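Local structure of ultraspiracle (Drosophila melanogaster, 1HG4) at residues Ile156-Lys167 with Arg232-Cys243. The protein probably acts as a nuclear hormone receptor and transcription factor, its ligand-binding domain holding a phospholipid while locked in an inactive conformation. Residues are numbered along the deposited sequence; the frame is centred on the assembly and turned at random.
Sequences IFDRILSELSVK and RLPALRSISLKC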
loop_
_atom_site.group_PDB
_atom_site.type_symbol
_atom_site.label_atom_id
_atom_site.label_comp_id
_atom_site.label_asym_id
_atom_site.label_seq_id
_atom_site.Cartn_x
_atom_site.Cartn_y
_atom_site.Cartn_z
ATOM N N ILE A 156 7.493 36.589 2.580
ATOM C CA ILE A 156 7.766 35.212 2.941
ATOM C C ILE A 156 8.280 35.160 4.378
ATOM O O ILE A 156 8.179 34.134 5.045
ATOM C CB ILE A 156 8.789 34.577 1.976
ATOM C CG1 ILE A 156 8.427 33.113 1.757
ATOM C CG2 ILE A 156 10.203 34.687 2.531
ATOM C CD1 ILE A 156 8.966 32.565 0.469
ATOM N N PHE A 157 8.829 36.278 4.842
ATOM C CA PHE A 157 9.335 36.411 6.210
ATOM C C PHE A 157 8.102 36.414 7.114
ATOM O O PHE A 157 8.041 35.712 8.128
ATOM C CB PHE A 157 10.089 37.750 6.344
ATOM C CG PHE A 157 10.649 38.033 7.725
ATOM C CD1 PHE A 157 9.833 38.558 8.735
ATOM C CD2 PHE A 157 12.008 37.868 7.985
ATOM C CE1 PHE A 157 10.368 38.921 9.983
ATOM C CE2 PHE A 157 12.556 38.228 9.226
ATOM C CZ PHE A 157 11.737 38.758 10.229
ATOM N N ASP A 158 7.107 37.199 6.722
ATOM C CA ASP A 158 5.890 37.306 7.510
ATOM C C ASP A 158 5.035 36.050 7.585
ATOM O O ASP A 158 4.650 35.643 8.674
ATOM C CB ASP A 158 5.020 38.470 7.021
ATOM C CG ASP A 158 5.538 39.806 7.479
ATOM O OD1 ASP A 158 5.942 39.914 8.662
ATOM O OD2 ASP A 158 5.533 40.750 6.666
ATOM N N ARG A 159 4.735 35.428 6.452
ATOM C CA ARG A 159 3.894 34.248 6.538
ATOM C C ARG A 159 4.559 33.077 7.241
ATOM O O ARG A 159 3.883 32.228 7.792
ATOM C CB ARG A 159 3.311 33.860 5.169
ATOM C CG ARG A 159 4.181 34.035 3.962
ATOM C CD ARG A 159 3.305 33.950 2.691
ATOM N NE ARG A 159 2.292 32.893 2.778
ATOM C CZ ARG A 159 2.189 31.864 1.937
ATOM N NH1 ARG A 159 3.037 31.730 0.920
ATOM N NH2 ARG A 159 1.242 30.949 2.118
ATOM N N ILE A 160 5.884 33.045 7.262
ATOM C CA ILE A 160 6.559 31.968 7.973
ATOM C C ILE A 160 6.259 32.119 9.454
ATOM O O ILE A 160 6.002 31.140 10.140
ATOM C CB ILE A 160 8.094 32.007 7.804
ATOM C CG1 ILE A 160 8.488 31.420 6.448
ATOM C CG2 ILE A 160 8.754 31.225 8.920
ATOM C CD1 ILE A 160 9.979 31.337 6.224
ATOM N N LEU A 161 6.285 33.352 9.944
ATOM C CA LEU A 161 6.049 33.593 11.361
ATOM C C LEU A 161 4.584 33.618 11.754
ATOM O O LEU A 161 4.234 33.200 12.852
ATOM C CB LEU A 161 6.729 34.898 11.792
ATOM C CG LEU A 161 8.252 34.886 11.646
ATOM C CD1 LEU A 161 8.823 36.265 11.878
ATOM C CD2 LEU A 161 8.829 33.898 12.632
ATOM N N SER A 162 3.722 34.106 10.870
ATOM C CA SER A 162 2.295 34.160 11.175
ATOM C C SER A 162 1.601 32.816 10.959
ATOM O O SER A 162 0.843 32.352 11.813
ATOM C CB SER A 162 1.619 35.217 10.315
ATOM O OG SER A 162 2.172 36.492 10.581
ATOM N N GLU A 163 1.877 32.194 9.814
ATOM C CA GLU A 163 1.271 30.921 9.453
ATOM C C GLU A 163 1.872 29.666 10.095
ATOM O O GLU A 163 1.217 28.630 10.177
ATOM C CB GLU A 163 1.268 30.789 7.934
ATOM C CG GLU A 163 0.405 31.844 7.267
ATOM C CD GLU A 163 0.412 31.752 5.752
ATOM O OE1 GLU A 163 0.199 30.637 5.224
ATOM O OE2 GLU A 163 0.618 32.798 5.089
ATOM N N LEU A 164 3.106 29.751 10.566
ATOM C CA LEU A 164 3.726 28.597 11.187
ATOM C C LEU A 164 4.081 28.831 12.651
ATOM O O LEU A 164 3.444 28.256 13.540
ATOM C CB LEU A 164 4.963 28.186 10.390
ATOM C CG LEU A 164 4.668 27.812 8.926
ATOM C CD1 LEU A 164 5.965 27.602 8.168
ATOM C CD2 LEU A 164 3.790 26.554 8.864
ATOM N N SER A 165 5.077 29.680 12.905
ATOM C CA SER A 165 5.513 29.967 14.276
ATOM C C SER A 165 4.383 30.321 15.246
ATOM O O SER A 165 4.226 29.682 16.286
ATOM C CB SER A 165 6.546 31.098 14.279
ATOM O OG SER A 165 7.723 30.725 13.583
ATOM N N VAL A 166 3.602 31.340 14.908
ATOM C CA VAL A 166 2.498 31.764 15.763
ATOM C C VAL A 166 1.516 30.635 16.037
ATOM O O VAL A 166 1.207 30.353 17.189
ATOM C CB VAL A 166 1.741 32.988 15.144
ATOM C CG1 VAL A 166 0.455 33.279 15.913
ATOM C CG2 VAL A 166 2.640 34.213 15.176
ATOM N N LYS A 167 1.040 29.979 14.986
ATOM C CA LYS A 167 0.086 28.894 15.162
ATOM C C LYS A 167 0.666 27.709 15.929
ATOM O O LYS A 167 -0.052 27.058 16.684
ATOM C CB LYS A 167 -0.482 28.468 13.805
ATOM C CG LYS A 167 -1.349 29.561 13.181
ATOM C CD LYS A 167 -2.055 29.099 11.919
ATOM C CE LYS A 167 -2.973 30.185 11.385
ATOM N NZ LYS A 167 -3.674 29.727 10.152
ATOM N N ARG A 232 -0.996 22.273 9.515
ATOM C CA ARG A 232 0.162 23.117 9.288
ATOM C C ARG A 232 0.959 22.675 8.052
ATOM O O ARG A 232 1.668 23.484 7.450
ATOM C CB ARG A 232 1.075 23.105 10.515
ATOM C CG ARG A 232 0.460 23.710 11.774
ATOM C CD ARG A 232 0.052 25.165 11.549
ATOM N NE ARG A 232 -1.318 25.295 11.046
ATOM C CZ ARG A 232 -1.681 26.103 10.051
ATOM N NH1 ARG A 232 -0.781 26.858 9.439
ATOM N NH2 ARG A 232 -2.953 26.149 9.663
ATOM N N LEU A 233 0.831 21.403 7.663
ATOM C CA LEU A 233 1.574 20.878 6.513
ATOM C C LEU A 233 1.311 21.598 5.193
ATOM O O LEU A 233 2.250 21.915 4.461
ATOM C CB LEU A 233 1.313 19.379 6.348
ATOM C CG LEU A 233 1.896 18.513 7.466
ATOM C CD1 LEU A 233 1.597 17.044 7.185
ATOM C CD2 LEU A 233 3.395 18.751 7.575
ATOM N N PRO A 234 0.035 21.849 4.862
ATOM C CA PRO A 234 -0.263 22.545 3.609
ATOM C C PRO A 234 0.341 23.958 3.575
ATOM O O PRO A 234 0.824 24.420 2.541
ATOM C CB PRO A 234 -1.787 22.558 3.578
ATOM C CG PRO A 234 -2.130 21.289 4.252
ATOM C CD PRO A 234 -1.197 21.304 5.446
ATOM N N ALA A 235 0.313 24.640 4.707
ATOM C CA ALA A 235 0.864 25.981 4.775
ATOM C C ALA A 235 2.386 25.905 4.639
ATOM O O ALA A 235 3.020 26.795 4.071
ATOM C CB ALA A 235 0.471 26.645 6.094
ATOM N N LEU A 236 2.971 24.828 5.152
ATOM C CA LEU A 236 4.412 24.652 5.063
ATOM C C LEU A 236 4.793 24.456 3.598
ATOM O O LEU A 236 5.750 25.057 3.103
ATOM C CB LEU A 236 4.859 23.439 5.881
ATOM C CG LEU A 236 6.097 23.620 6.764
ATOM C CD1 LEU A 236 6.513 22.258 7.324
ATOM C CD2 LEU A 236 7.236 24.242 5.971
ATOM N N ARG A 237 4.035 23.617 2.900
ATOM C CA ARG A 237 4.307 23.352 1.487
ATOM C C ARG A 237 4.176 24.602 0.624
ATOM O O ARG A 237 5.020 24.876 -0.223
ATOM C CB ARG A 237 3.364 22.279 0.943
ATOM C CG ARG A 237 3.689 21.905 -0.495
ATOM C CD ARG A 237 2.758 20.859 -1.069
ATOM N NE ARG A 237 3.073 20.605 -2.476
ATOM C CZ ARG A 237 2.347 19.844 -3.291
ATOM N NH1 ARG A 237 1.246 19.249 -2.847
ATOM N NH2 ARG A 237 2.719 19.684 -4.555
ATOM N N SER A 238 3.106 25.357 0.833
ATOM C CA SER A 238 2.890 26.570 0.067
ATOM C C SER A 238 4.025 27.581 0.242
ATOM O O SER A 238 4.537 28.119 -0.726
ATOM C CB SER A 238 1.569 27.213 0.473
ATOM O OG SER A 238 1.286 28.312 -0.374
ATOM N N ILE A 239 4.412 27.838 1.487
ATOM C CA ILE A 239 5.490 28.783 1.780
ATOM C C ILE A 239 6.790 28.270 1.175
ATOM O O ILE A 239 7.564 29.017 0.582
ATOM C CB ILE A 239 5.670 28.952 3.309
ATOM C CG1 ILE A 239 4.413 29.586 3.913
ATOM C CG2 ILE A 239 6.895 29.792 3.602
ATOM C CD1 ILE A 239 4.447 29.701 5.410
ATOM N N SER A 240 7.010 26.977 1.331
ATOM C CA SER A 240 8.194 26.312 0.827
ATOM C C SER A 240 8.333 26.459 -0.699
ATOM O O SER A 240 9.445 26.607 -1.226
ATOM C CB SER A 240 8.138 24.838 1.255
ATOM O OG SER A 240 9.130 24.053 0.619
ATOM N N LEU A 241 7.213 26.425 -1.416
ATOM C CA LEU A 241 7.255 26.575 -2.870
ATOM C C LEU A 241 7.673 28.000 -3.264
ATOM O O LEU A 241 8.396 28.185 -4.244
ATOM C CB LEU A 241 5.894 26.227 -3.481
ATOM C CG LEU A 241 5.545 24.725 -3.424
ATOM C CD1 LEU A 241 4.091 24.477 -3.836
ATOM C CD2 LEU A 241 6.499 23.946 -4.335
ATOM N N LYS A 242 7.236 29.003 -2.502
ATOM C CA LYS A 242 7.606 30.388 -2.794
ATOM C C LYS A 242 9.105 30.591 -2.530
ATOM O O LYS A 242 9.774 31.311 -3.280
ATOM C CB LYS A 242 6.800 31.364 -1.935
ATOM C CG LYS A 242 5.319 31.044 -1.862
ATOM C CD LYS A 242 4.650 30.977 -3.245
ATOM C CE LYS A 242 3.299 30.259 -3.168
ATOM N NZ LYS A 242 2.380 30.937 -2.213
ATOM N N CYS A 243 9.632 29.958 -1.475
ATOM C CA CYS A 243 11.057 30.071 -1.160
ATOM C C CYS A 243 11.887 29.586 -2.335
ATOM O O CYS A 243 12.877 30.212 -2.719
ATOM C CB CYS A 243 11.425 29.238 0.071
ATOM S SG CYS A 243 10.918 29.987 1.586
HETATM O O HOH W 1 -2.340 28.773 8.031
#
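With CG1 set anti to its carbonyl carbon (chi1 -65°), Ile239 sends CD1 across to Leu164, while a bend at chi3 (-41°) lays the Arg159 guanidinium over the same isoleucine. The two branched side chains meet tip to tip, Leu164 CD1 lying 3.8 Å from Ile239 CD1. Each is a knob in the other helix's hole: Ile239 among Arg159, Ile160, Glu163 and Leu164, and Leu164 among Arg232, Ala235, Leu236 and Ile239. Ile239 CG2 packs on Ile160 CG1 at 3.6 Å, and Ile239 CG1 sits over the centre of the Arg159 guanidinium, 3.7 Å from Arg159 CZ. Within its own helix Arg159 NH2 bonds Glu163 OE1 on its syn side at 3.3 Å, part of a salt bridge. With alanine in place of this arginine, one flank of Ile239 would probably be uncovered and the Glu163 carboxylate left without this mate. The pair belongs to the antiparallel alpha-helical sandwich of the nuclear receptor ligand-binding domain; segments 156-167 and 232-243, on helices 154-171 and 225-250, have axes 9.8 Å apart at closest and 161° between directions. Where Arg232 reaches over, Lys167 CD covers a face of its guanidinium, and Arg232 NH1 gives Glu163 O a weak, bent hydrogen bond of 2.8 Å. One water accepts from both Lys167 NZ and Arg232 NH1, bridging two like charges. Toward the other end, Ile156 CD1 touches Cys243 SG at 3.4 Å; the cysteine lines the phospholipid pocket.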